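Local atomic coordinates of chitinase (Paenibacillus sp. FPU-7, PDB entry 5GZT), a protein that probably hydrolyses internal beta-1,4 bonds between N-acetylglucosamine units of chitin and chitodextrins, using family 18 glycosyl hydrolase regions that occur twice in the chain. Residues R1024-V1029 against A1044-T1049; T980-S985 against N1070-P1075; M965-Y970 against D999-A1004; Y781-T786 against W1114-D1119. All coordinates share one frame; numbering follows the deposited sequence.

Contact 1 of 4, residues R1024-V1029 against A1044-T1049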
loop_
_atom_site.group_PDB
_atom_site.type_symbol
_atom_site.label_atom_id
_atom_site.label_comp_id
_atom_site.label_asym_id
_atom_site.label_seq_id
_atom_site.Cartn_x
_atom_site.Cartn_y
_atom_site.Cartn_z
ATOM N N ARG B 1024 33.093 7.083 19.431
ATOM C CA ARG B 1024 32.832 5.635 19.547
ATOM C C ARG B 1024 33.025 5.044 18.170
ATOM O O ARG B 1024 33.227 5.769 17.212
ATOM C CB ARG B 1024 31.442 5.344 20.091
ATOM C CG ARG B 1024 31.298 5.762 21.560
ATOM C CD ARG B 1024 29.903 5.438 22.096
ATOM N NE ARG B 1024 29.809 5.900 23.473
ATOM C CZ ARG B 1024 30.376 5.294 24.529
ATOM N NH1 ARG B 1024 30.991 4.117 24.428
ATOM N NH2 ARG B 1024 30.287 5.855 25.724
ATOM N N GLY B 1025 33.063 3.730 18.068
ATOM C CA GLY B 1025 33.485 3.120 16.794
ATOM C C GLY B 1025 33.368 1.604 16.771
ATOM O O GLY B 1025 32.959 1.019 17.766
ATOM N N TRP B 1026 33.614 0.988 15.597
ATOM C CA TRP B 1026 33.560 -0.464 15.443
ATOM C C TRP B 1026 34.720 -0.913 14.541
ATOM O O TRP B 1026 35.167 -0.155 13.684
ATOM C CB TRP B 1026 32.236 -0.953 14.813
ATOM C CG TRP B 1026 31.032 -0.739 15.595
ATOM C CD1 TRP B 1026 30.363 -1.635 16.399
ATOM C CD2 TRP B 1026 30.311 0.481 15.660
ATOM N NE1 TRP B 1026 29.260 -1.014 16.977
ATOM C CE2 TRP B 1026 29.221 0.287 16.541
ATOM C CE3 TRP B 1026 30.518 1.740 15.093
ATOM C CZ2 TRP B 1026 28.333 1.307 16.858
ATOM C CZ3 TRP B 1026 29.628 2.757 15.401
ATOM C CH2 TRP B 1026 28.539 2.524 16.267
ATOM N N VAL B 1027 35.170 -2.166 14.735
ATOM C CA VAL B 1027 36.193 -2.808 13.853
ATOM C C VAL B 1027 35.490 -3.883 13.021
ATOM O O VAL B 1027 34.300 -4.200 13.271
ATOM C CB VAL B 1027 37.390 -3.394 14.661
ATOM C CG1 VAL B 1027 38.294 -2.270 15.179
ATOM C CG2 VAL B 1027 36.955 -4.290 15.816
ATOM N N ASN B 1028 36.201 -4.450 12.021
ATOM C CA ASN B 1028 35.619 -5.429 11.079
ATOM C C ASN B 1028 34.339 -4.910 10.478
ATOM O O ASN B 1028 33.263 -5.516 10.605
ATOM C CB ASN B 1028 35.344 -6.771 11.747
ATOM C CG ASN B 1028 36.628 -7.473 12.214
ATOM O OD1 ASN B 1028 37.675 -7.393 11.571
ATOM N ND2 ASN B 1028 36.540 -8.154 13.359
ATOM N N VAL B 1029 34.450 -3.736 9.876
ATOM C CA VAL B 1029 33.307 -3.107 9.261
ATOM C C VAL B 1029 33.498 -3.173 7.737
ATOM O O VAL B 1029 34.484 -2.618 7.194
ATOM C CB VAL B 1029 33.131 -1.640 9.725
ATOM C CG1 VAL B 1029 31.941 -1.012 8.992
ATOM C CG2 VAL B 1029 32.937 -1.579 11.238
ATOM N N ALA B 1044 36.370 -7.515 19.465
ATOM C CA ALA B 1044 37.372 -7.623 20.506
ATOM C C ALA B 1044 38.440 -6.552 20.381
ATOM O O ALA B 1044 38.999 -6.107 21.387
ATOM C CB ALA B 1044 37.998 -9.023 20.509
ATOM N N LYS B 1045 38.734 -6.116 19.165
ATOM C CA LYS B 1045 39.697 -5.010 18.992
ATOM C C LYS B 1045 38.994 -3.606 18.865
ATOM O O LYS B 1045 39.580 -2.644 18.375
ATOM C CB LYS B 1045 40.576 -5.250 17.778
ATOM C CG LYS B 1045 40.920 -6.694 17.536
ATOM C CD LYS B 1045 42.223 -6.844 16.781
ATOM C CE LYS B 1045 42.241 -8.174 16.033
ATOM N NZ LYS B 1045 43.616 -8.493 15.560
ATOM N N ASN B 1046 37.751 -3.487 19.320
ATOM C CA ASN B 1046 37.005 -2.183 19.249
ATOM C C ASN B 1046 37.824 -1.016 19.819
ATOM O O ASN B 1046 38.426 -1.183 20.889
ATOM C CB ASN B 1046 35.688 -2.342 20.019
ATOM C CG ASN B 1046 34.763 -1.168 19.832
ATOM O OD1 ASN B 1046 35.010 -0.106 20.390
ATOM N ND2 ASN B 1046 33.719 -1.339 19.028
ATOM N N PRO B 1047 37.846 0.176 19.161
ATOM C CA PRO B 1047 38.713 1.289 19.715
ATOM C C PRO B 1047 38.229 1.961 21.000
ATOM O O PRO B 1047 38.917 2.803 21.502
ATOM C CB PRO B 1047 38.727 2.330 18.589
ATOM C CG PRO B 1047 37.389 2.147 17.949
ATOM C CD PRO B 1047 37.031 0.665 18.031
ATOM N N GLY B 1048 37.073 1.571 21.517
ATOM C CA GLY B 1048 36.549 2.099 22.795
ATOM C C GLY B 1048 36.083 3.548 22.572
ATOM O O GLY B 1048 35.218 3.802 21.705
ATOM N N THR B 1049 36.700 4.471 23.312
ATOM C CA THR B 1049 36.287 5.851 23.329
ATOM C C THR B 1049 37.477 6.755 23.290
ATOM O O THR B 1049 37.649 7.533 24.212
ATOM C CB THR B 1049 35.403 6.243 24.555
ATOM O OG1 THR B 1049 36.089 5.947 25.773
ATOM C CG2 THR B 1049 33.982 5.535 24.540
HETATM O O HOH W 1 33.482 2.143 20.494
#
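Asn1046 and Gly1025 carry a partly buried polar contact between the edge strand 1024-1026 of a small antiparallel sheet and the loop leading to helix 1052-1058. The sheet is inserted in the chain between the last two strands of the TIM barrel, 1015-1020 and 1110-1114, consistent with the insertion domain of many family 18 chitinases. The two paths run 168° apart, yet side chain and water replace backbone pairing. Asn1046 ND2 donates to Gly1025 O at 2.8 Å, tilted out of the carbonyl plane, and reaches Gln1043. Its OD1 accepts from Gly1048 N at 2.9 Å, closing an Asx turn. A water accepts from Gly1025 N at 2.9 Å and sits 2.7 Å from both Asn1046 OD1 and Gly1048 O. An alanine in place of Asn1046 would probably leave Gly1025 O without its amide donor and Gly1048 N without the acceptor that closes the turn. Val1027 reaches across with both methyls, CG1 coming to 3.5 Å from Lys1045 O. At the other end Arg1024, extended from CG to NE, runs beside Thr1049 and forms a salt bridge with Asp971. Thr1049 CG2 lies over one guanidinium face, toward the rim, 3.3 Å from Arg1024 NH1.

Contact 2 of 4, residues T980-S985 against N1070-P1075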
loop_
_atom_site.group_PDB
_atom_site.type_symbol
_atom_site.label_atom_id
_atom_site.label_comp_id
_atom_site.label_asym_id
_atom_site.label_seq_id
_atom_site.Cartn_x
_atom_site.Cartn_y
_atom_site.Cartn_z
ATOM N N THR B 980 26.930 -0.461 12.656
ATOM C CA THR B 980 27.463 0.875 12.834
ATOM C C THR B 980 26.307 1.918 12.698
ATOM O O THR B 980 25.247 1.642 12.078
ATOM C CB THR B 980 28.554 1.204 11.813
ATOM O OG1 THR B 980 27.952 1.327 10.509
ATOM C CG2 THR B 980 29.653 0.131 11.847
ATOM N N ALA B 981 26.580 3.123 13.210
ATOM C CA ALA B 981 25.594 4.236 13.230
ATOM C C ALA B 981 26.174 5.447 13.958
ATOM O O ALA B 981 27.333 5.406 14.451
ATOM C CB ALA B 981 24.255 3.784 13.837
ATOM N N HIS B 982 25.415 6.570 13.950
ATOM C CA HIS B 982 25.948 7.811 14.498
ATOM C C HIS B 982 25.640 7.821 16.010
ATOM O O HIS B 982 24.451 7.582 16.424
ATOM C CB HIS B 982 25.265 8.970 13.866
ATOM C CG HIS B 982 25.485 9.073 12.390
ATOM N ND1 HIS B 982 26.729 9.290 11.834
ATOM C CD2 HIS B 982 24.597 9.078 11.361
ATOM C CE1 HIS B 982 26.611 9.364 10.523
ATOM N NE2 HIS B 982 25.327 9.279 10.213
ATOM N N GLN B 983 26.696 7.988 16.784
ATOM C CA GLN B 983 26.591 8.011 18.281
ATOM C C GLN B 983 26.089 9.343 18.850
ATOM O O GLN B 983 25.600 9.354 19.975
ATOM C CB GLN B 983 27.908 7.631 18.959
ATOM C CG GLN B 983 29.074 8.623 18.833
ATOM C CD GLN B 983 29.527 9.277 20.149
ATOM O OE1 GLN B 983 28.787 9.285 21.203
ATOM N NE2 GLN B 983 30.705 9.888 20.090
ATOM N N ALA B 984 26.163 10.415 18.061
ATOM C CA ALA B 984 25.899 11.759 18.517
ATOM C C ALA B 984 25.226 12.677 17.489
ATOM O O ALA B 984 25.297 13.912 17.602
ATOM C CB ALA B 984 27.203 12.377 18.942
ATOM N N SER B 985 24.537 12.109 16.501
ATOM C CA SER B 985 24.087 12.946 15.374
ATOM C C SER B 985 23.029 13.961 15.777
ATOM O O SER B 985 22.059 13.612 16.488
ATOM C CB SER B 985 23.522 12.085 14.255
ATOM O OG SER B 985 22.469 11.268 14.702
ATOM N N ASN B 1070 24.958 14.031 5.419
ATOM C CA ASN B 1070 24.405 15.362 5.346
ATOM C C ASN B 1070 23.014 15.400 5.897
ATOM O O ASN B 1070 22.575 16.437 6.309
ATOM C CB ASN B 1070 24.430 15.916 3.919
ATOM C CG ASN B 1070 24.266 17.432 3.919
ATOM O OD1 ASN B 1070 25.091 18.171 4.480
ATOM N ND2 ASN B 1070 23.135 17.895 3.376
ATOM N N SER B 1071 22.278 14.294 5.869
ATOM C CA SER B 1071 20.961 14.335 6.410
ATOM C C SER B 1071 21.100 14.366 7.959
ATOM O O SER B 1071 20.325 15.075 8.607
ATOM C CB SER B 1071 20.052 13.170 5.920
ATOM O OG SER B 1071 20.475 11.953 6.403
ATOM N N ALA B 1072 22.094 13.658 8.503
ATOM C CA ALA B 1072 22.343 13.613 9.980
ATOM C C ALA B 1072 23.102 14.808 10.515
ATOM O O ALA B 1072 23.048 15.067 11.717
ATOM C CB ALA B 1072 23.077 12.332 10.365
ATOM N N LYS B 1073 23.804 15.519 9.621
ATOM C CA LYS B 1073 24.795 16.515 9.947
ATOM C C LYS B 1073 25.836 15.968 10.918
ATOM O O LYS B 1073 26.161 16.565 11.942
ATOM C CB LYS B 1073 24.119 17.809 10.488
ATOM C CG LYS B 1073 23.057 18.408 9.576
ATOM C CD LYS B 1073 23.691 18.818 8.230
ATOM C CE LYS B 1073 22.669 19.413 7.204
ATOM N NZ LYS B 1073 23.485 20.281 6.309
ATOM N N ALA B 1074 26.384 14.838 10.552
ATOM C CA ALA B 1074 27.299 14.113 11.391
ATOM C C ALA B 1074 28.479 13.635 10.601
ATOM O O ALA B 1074 28.282 13.032 9.518
ATOM C CB ALA B 1074 26.589 12.898 12.012
ATOM N N PRO B 1075 29.687 13.799 11.166
ATOM C CA PRO B 1075 30.867 13.207 10.580
ATOM C C PRO B 1075 31.144 11.778 11.035
ATOM O O PRO B 1075 30.651 11.296 12.099
ATOM C CB PRO B 1075 31.958 14.104 11.095
ATOM C CG PRO B 1075 31.492 14.383 12.525
ATOM C CD PRO B 1075 30.020 14.526 12.410
HETATM O O HOH W 2 28.732 10.147 13.398
#
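His982 and Ala1074 meet ring to methyl: Ala1074 CB stands 3.9 Å from the centroid of the imidazole, 20° off its normal, a CH-pi contact over one face. The methyl is displaced toward the rim, and its closest ring atom is His982 ND1. Ala1072 CB approaches the same ring obliquely, 3.7 Å from His982 CD2 and almost as near NE2, so the two alanines touch different parts of the imidazole. Ser985 supplies the third apolar surface. Its CB is 3.9 Å from both Ala1072 CB and Ala1074 CB, while its OG bonds to Tyr987 O. The ring reaches this position with CG anti to the carbonyl carbon (chi1 -63°).

The contact is buried and joins the loop between barrel strand 964-967 and helix 998-1007 to the start of strand 1074-1079 in the inserted antiparallel sheet. A G1 beta bulge, in which Lys1073 and Ala1074 both face Asp1069, forms the turn into that strand, and Lys1073 takes a positive phi there.

Both ring nitrogens of His982 have polar partners. A water lies 2.7 Å from His982 ND1 and donates to Pro1075 O at 2.6 Å, tying the loop to the strand. The second nitrogen, His982 NE2, is hydrogen-bonded to Asp1069 OD2, and Asp1069 OD1 in turn receives Ala1072 N and Ser1071 OG. Held at both nitrogens and packed by methyls, the imidazole is probably fixed in its rotation, and the carboxylate next to NE2 would be expected to polarise it.

Contact 3 of 4, residues M965-Y970 against D999-A1004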
loop_
_atom_site.group_PDB
_atom_site.type_symbol
_atom_site.label_atom_id
_atom_site.label_comp_id
_atom_site.label_asym_id
_atom_site.label_seq_id
_atom_site.Cartn_x
_atom_site.Cartn_y
_atom_site.Cartn_z
ATOM N N MET B 965 17.937 21.111 31.941
ATOM C CA MET B 965 18.394 19.707 31.877
ATOM C C MET B 965 19.496 19.669 30.844
ATOM O O MET B 965 19.238 20.110 29.722
ATOM C CB MET B 965 17.249 18.797 31.408
ATOM C CG MET B 965 16.032 18.921 32.292
ATOM S SD MET B 965 14.784 17.850 31.590
ATOM C CE MET B 965 13.459 18.218 32.716
ATOM N N SER B 966 20.684 19.172 31.185
ATOM C CA SER B 966 21.779 19.005 30.241
ATOM C C SER B 966 21.578 17.641 29.624
ATOM O O SER B 966 21.805 16.613 30.312
ATOM C CB SER B 966 23.135 19.130 30.946
ATOM O OG SER B 966 23.375 20.465 31.393
ATOM N N VAL B 967 20.983 17.581 28.401
ATOM C CA VAL B 967 20.584 16.321 27.863
ATOM C C VAL B 967 21.805 15.733 27.118
ATOM O O VAL B 967 22.461 16.391 26.255
ATOM C CB VAL B 967 19.392 16.423 26.876
ATOM C CG1 VAL B 967 18.869 15.029 26.445
ATOM C CG2 VAL B 967 18.290 17.218 27.512
ATOM N N MET B 968 22.095 14.475 27.465
ATOM C CA MET B 968 23.252 13.743 26.949
ATOM C C MET B 968 22.883 13.175 25.556
ATOM O O MET B 968 22.604 11.986 25.405
ATOM C CB MET B 968 23.673 12.647 27.991
ATOM C CG MET B 968 24.277 13.332 29.247
ATOM S SD MET B 968 24.831 12.094 30.477
ATOM C CE MET B 968 23.337 11.411 31.116
ATOM N N THR B 969 22.905 14.068 24.565
ATOM C CA THR B 969 22.502 13.774 23.182
ATOM C C THR B 969 23.771 13.201 22.498
ATOM O O THR B 969 24.432 13.844 21.624
ATOM C CB THR B 969 21.983 15.075 22.523
ATOM O OG1 THR B 969 22.899 16.132 22.811
ATOM C CG2 THR B 969 20.573 15.409 23.033
ATOM N N TYR B 970 24.165 12.030 23.002
ATOM C CA TYR B 970 25.384 11.321 22.581
ATOM C C TYR B 970 25.386 9.913 23.158
ATOM O O TYR B 970 24.407 9.532 23.786
ATOM C CB TYR B 970 26.636 12.141 22.800
ATOM C CG TYR B 970 26.836 12.678 24.203
ATOM C CD1 TYR B 970 27.073 11.813 25.293
ATOM C CD2 TYR B 970 26.861 14.025 24.435
ATOM C CE1 TYR B 970 27.315 12.323 26.584
ATOM C CE2 TYR B 970 27.054 14.531 25.714
ATOM C CZ TYR B 970 27.271 13.692 26.763
ATOM O OH TYR B 970 27.473 14.273 27.934
ATOM N N ASP B 999 17.715 15.988 17.650
ATOM C CA ASP B 999 16.384 16.409 17.213
ATOM C C ASP B 999 15.358 15.486 17.749
ATOM O O ASP B 999 14.361 15.957 18.355
ATOM C CB ASP B 999 16.339 16.506 15.641
ATOM C CG ASP B 999 15.017 16.979 15.125
ATOM O OD1 ASP B 999 14.511 18.004 15.625
ATOM O OD2 ASP B 999 14.420 16.265 14.294
ATOM N N SER B 1000 15.526 14.171 17.559
ATOM C CA SER B 1000 14.506 13.233 17.986
ATOM C C SER B 1000 14.409 13.198 19.505
ATOM O O SER B 1000 13.275 13.200 20.048
ATOM C CB SER B 1000 14.741 11.800 17.503
ATOM O OG SER B 1000 15.820 11.167 18.152
ATOM N N VAL B 1001 15.549 13.249 20.172
ATOM C CA VAL B 1001 15.532 13.210 21.674
ATOM C C VAL B 1001 14.907 14.454 22.302
ATOM O O VAL B 1001 13.988 14.412 23.153
ATOM C CB VAL B 1001 16.962 13.017 22.201
ATOM C CG1 VAL B 1001 16.980 13.082 23.712
ATOM C CG2 VAL B 1001 17.474 11.697 21.791
ATOM N N LEU B 1002 15.354 15.598 21.804
ATOM C CA LEU B 1002 14.858 16.875 22.348
ATOM C C LEU B 1002 13.432 17.148 21.946
ATOM O O LEU B 1002 12.642 17.744 22.756
ATOM C CB LEU B 1002 15.802 17.961 21.985
ATOM C CG LEU B 1002 17.183 17.770 22.557
ATOM C CD1 LEU B 1002 18.151 18.736 21.902
ATOM C CD2 LEU B 1002 17.176 17.986 24.050
ATOM N N THR B 1003 12.980 16.590 20.789
ATOM C CA THR B 1003 11.555 16.594 20.532
ATOM C C THR B 1003 10.773 15.767 21.512
ATOM O O THR B 1003 9.690 16.211 21.972
ATOM C CB THR B 1003 11.265 16.134 19.066
ATOM O OG1 THR B 1003 11.900 17.066 18.208
ATOM C CG2 THR B 1003 9.812 16.087 18.727
ATOM N N ALA B 1004 11.225 14.548 21.805
ATOM C CA ALA B 1004 10.550 13.717 22.740
ATOM C C ALA B 1004 10.517 14.352 24.107
ATOM O O ALA B 1004 9.540 14.245 24.788
ATOM C CB ALA B 1004 11.213 12.372 22.858
#
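Val967 and Thr969 meet Val1001 and Leu1002 through aliphatic branches, with no aromatic ring at the interface; the one ring in the two segments, that of Tyr970, has Met968 CA over one face, 4.0 Å above the plane and toward the rim, and lies against Met1112 and Trp1114. The contact is a strand-to-helix layer of the TIM barrel: strand 964-967 is the sixth barrel strand, and helix 998-1007 follows it in the chain before strand 1015-1020.

Val967 points at the helix. Its CG1, anti to the backbone N (chi1 -173°), touches Val1001 CG1 at 3.9 Å, and its CG2 comes to 3.7 Å from Leu1002 CD2. In both pairs the side chains slide past each other in opposite directions, so the branches lie alongside one another.

The backbone then passes through two inverse gamma turns, centred on Met968 and Thr969, each closed by a weak bond. Thr969, like Val967, points toward the helix, and its side chain crosses that of Leu1002 at about a right angle, CG2 being 4.2 Å from Leu1002 CG. Thr969 OG1 is hydrogen-bonded to Gly1018 O, on the neighbouring strand 1015-1020.

On the helix side facing away from the strand, Thr1003 OG1 donates to Asp999 O at 2.7 Å, while Thr1003 N reaches the same oxygen from the opposite face of its plane.

Contact 4 of 4, residues Y781-T786 against W1114-D1119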
loop_
_atom_site.group_PDB
_atom_site.type_symbol
_atom_site.label_atom_id
_atom_site.label_comp_id
_atom_site.label_asym_id
_atom_site.label_seq_id
_atom_site.Cartn_x
_atom_site.Cartn_y
_atom_site.Cartn_z
ATOM N N TYR B 781 47.183 22.924 29.231
ATOM C CA TYR B 781 45.893 23.427 28.650
ATOM C C TYR B 781 44.944 23.932 29.754
ATOM O O TYR B 781 44.631 23.203 30.714
ATOM C CB TYR B 781 45.250 22.299 27.861
ATOM C CG TYR B 781 43.964 22.700 27.186
ATOM C CD1 TYR B 781 43.924 23.783 26.303
ATOM C CD2 TYR B 781 42.779 21.995 27.427
ATOM C CE1 TYR B 781 42.741 24.153 25.672
ATOM C CE2 TYR B 781 41.595 22.355 26.788
ATOM C CZ TYR B 781 41.573 23.428 25.918
ATOM O OH TYR B 781 40.386 23.795 25.301
ATOM N N LYS B 782 44.570 25.199 29.655
ATOM C CA LYS B 782 43.810 25.894 30.652
ATOM C C LYS B 782 42.343 26.070 30.153
ATOM O O LYS B 782 42.054 25.936 28.975
ATOM C CB LYS B 782 44.377 27.250 30.904
ATOM C CG LYS B 782 45.759 27.338 31.529
ATOM C CD LYS B 782 45.966 26.392 32.701
ATOM C CE LYS B 782 47.396 26.551 33.226
ATOM N NZ LYS B 782 47.740 25.458 34.165
ATOM N N VAL B 783 41.465 26.390 31.080
ATOM C CA VAL B 783 40.059 26.656 30.822
ATOM C C VAL B 783 39.937 28.131 30.510
ATOM O O VAL B 783 40.430 28.967 31.261
ATOM C CB VAL B 783 39.179 26.305 32.042
ATOM C CG1 VAL B 783 37.762 26.828 31.839
ATOM C CG2 VAL B 783 39.196 24.804 32.282
ATOM N N ASP B 784 39.257 28.418 29.400
ATOM C CA ASP B 784 39.070 29.775 28.921
ATOM C C ASP B 784 37.663 30.180 29.326
ATOM O O ASP B 784 36.677 29.797 28.708
ATOM C CB ASP B 784 39.176 29.745 27.394
ATOM C CG ASP B 784 39.065 31.093 26.763
ATOM O OD1 ASP B 784 38.844 32.093 27.457
ATOM O OD2 ASP B 784 39.173 31.118 25.536
ATOM N N ALA B 785 37.582 30.954 30.380
ATOM C CA ALA B 785 36.340 31.283 31.035
ATOM C C ALA B 785 35.632 32.331 30.278
ATOM O O ALA B 785 34.513 32.544 30.581
ATOM C CB ALA B 785 36.614 31.769 32.460
ATOM N N THR B 786 36.286 33.010 29.307
ATOM C CA THR B 786 35.602 33.964 28.445
ATOM C C THR B 786 34.639 33.310 27.431
ATOM O O THR B 786 33.785 33.982 26.872
ATOM C CB THR B 786 36.587 34.877 27.657
ATOM O OG1 THR B 786 37.430 34.064 26.823
ATOM C CG2 THR B 786 37.448 35.634 28.595
ATOM N N TRP B 1114 30.778 17.433 27.033
ATOM C CA TRP B 1114 31.629 16.573 27.819
ATOM C C TRP B 1114 32.863 16.199 26.968
ATOM O O TRP B 1114 32.654 15.572 25.917
ATOM C CB TRP B 1114 30.870 15.319 28.202
ATOM C CG TRP B 1114 31.686 14.352 28.993
ATOM C CD1 TRP B 1114 32.719 13.545 28.504
ATOM C CD2 TRP B 1114 31.655 14.121 30.418
ATOM N NE1 TRP B 1114 33.316 12.859 29.541
ATOM C CE2 TRP B 1114 32.662 13.152 30.710
ATOM C CE3 TRP B 1114 30.837 14.585 31.461
ATOM C CZ2 TRP B 1114 32.874 12.674 31.961
ATOM C CZ3 TRP B 1114 31.082 14.133 32.763
ATOM C CH2 TRP B 1114 32.066 13.176 32.993
ATOM N N ASP B 1115 34.099 16.500 27.372
ATOM C CA ASP B 1115 34.477 17.337 28.488
ATOM C C ASP B 1115 35.644 18.175 28.076
ATOM O O ASP B 1115 36.210 17.974 26.967
ATOM C CB ASP B 1115 34.666 16.618 29.828
ATOM C CG ASP B 1115 36.053 15.943 30.024
ATOM O OD1 ASP B 1115 37.090 16.367 29.434
ATOM O OD2 ASP B 1115 36.038 14.982 30.845
ATOM N N TYR B 1116 35.939 19.158 28.908
ATOM C CA TYR B 1116 36.897 20.195 28.568
ATOM C C TYR B 1116 38.306 19.608 28.244
ATOM O O TYR B 1116 39.014 20.174 27.434
ATOM C CB TYR B 1116 37.050 21.201 29.683
ATOM C CG TYR B 1116 37.436 22.565 29.158
ATOM C CD1 TYR B 1116 38.776 22.898 28.838
ATOM C CD2 TYR B 1116 36.472 23.498 28.905
ATOM C CE1 TYR B 1116 39.109 24.172 28.314
ATOM C CE2 TYR B 1116 36.784 24.718 28.388
ATOM C CZ TYR B 1116 38.096 25.057 28.057
ATOM O OH TYR B 1116 38.290 26.325 27.576
ATOM N N SER B 1117 38.690 18.497 28.894
ATOM C CA SER B 1117 40.053 17.959 28.781
ATOM C C SER B 1117 40.285 17.267 27.428
ATOM O O SER B 1117 41.447 16.989 27.080
ATOM C CB SER B 1117 40.310 16.974 29.903
ATOM O OG SER B 1117 39.523 15.786 29.706
ATOM N N GLN B 1118 39.196 16.980 26.666
ATOM C CA GLN B 1118 39.296 16.015 25.577
ATOM C C GLN B 1118 39.706 16.635 24.246
ATOM O O GLN B 1118 39.825 15.878 23.286
ATOM C CB GLN B 1118 38.027 15.165 25.456
ATOM C CG GLN B 1118 37.753 14.363 26.705
ATOM C CD GLN B 1118 36.452 13.602 26.620
ATOM O OE1 GLN B 1118 35.431 14.106 26.090
ATOM N NE2 GLN B 1118 36.482 12.360 27.070
ATOM N N ASP B 1119 39.968 17.958 24.216
ATOM C CA ASP B 1119 40.343 18.713 23.027
ATOM C C ASP B 1119 41.199 19.883 23.453
ATOM O O ASP B 1119 40.706 21.036 23.618
ATOM C CB ASP B 1119 39.173 19.224 22.156
ATOM C CG ASP B 1119 39.672 20.192 21.055
ATOM O OD1 ASP B 1119 40.841 19.958 20.601
ATOM O OD2 ASP B 1119 38.977 21.202 20.678
HETATM O O HOH W 3 38.559 21.886 25.120
HETATM O O HOH W 4 40.258 26.510 25.625
#
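Val783 and Tyr1116 mark the closest approach of two backbones that stay well apart, 7.5 Å between Val783 CA and Tyr1116 CA. Segment 781-786 is irregular, and segment 1114-1119 leaves barrel strand 1110-1114 at Trp1114 through a cis peptide before Asp1115. Asp784 and Asp1115 each open an Asx turn. The gap is spanned by two tyrosines and two waters.

Tyr1116 has CG anti to the backbone N (chi1 -151°), and its hydroxyl accepts Asp784 N at 2.9 Å in a nearly straight bond of 169°. Val783 CG2 sits over one face of its ring, 4.1 Å from the centroid, as a CH-pi contact, and a water lies above the opposite face toward the rim. The Tyr781 side chain crosses that of Tyr1116 at about a right angle, yet the ring planes are only 26° apart. The rings are slid so far that they barely overlap, centroids 5.4 Å apart, and Tyr781 CE2 is 3.4 Å from Tyr1116 CE1. Tyr1116 O lies at the edge of the Tyr781 ring, in its plane.

The Tyr781 hydroxyl donates to one water at 2.6 Å, and that water donates hydrogen bonds to Tyr1116 O and Asp1119 O. The same hydroxyl accepts from a second water that also bonds Tyr1116 OH. A phenylalanine in place of Tyr1116 would probably leave Asp784 N without its acceptor and the second water tied to Tyr781 OH but not across. The loops at the seam between strands 765-771 and 1110-1114 are thus joined by hydroxyl chemistry as much as by ring packing.

All four contacts belong to the second family 18 region. Contacts 2 and 3 are fully buried and are carried mainly by methyls and one imidazole face; contacts 1 and 4 are partly exposed and rely on polar atoms and ordered water, as contact 2 also does at one bridge. Contacts 1 and 2 share the inserted antiparallel sheet, and they touch where Trp1026 packs on Thr980 and Ala981. Contact 3 is the barrel's own strand-helix layer; it meets contact 2 at Tyr970 and Ala984, their centres 14 Å apart, and contact 4 at Tyr970 OH and Trp1114 CB. Contact 4 links the loops that follow the first and last barrel strands, 765-771 and 1110-1114, more than 300 positions apart.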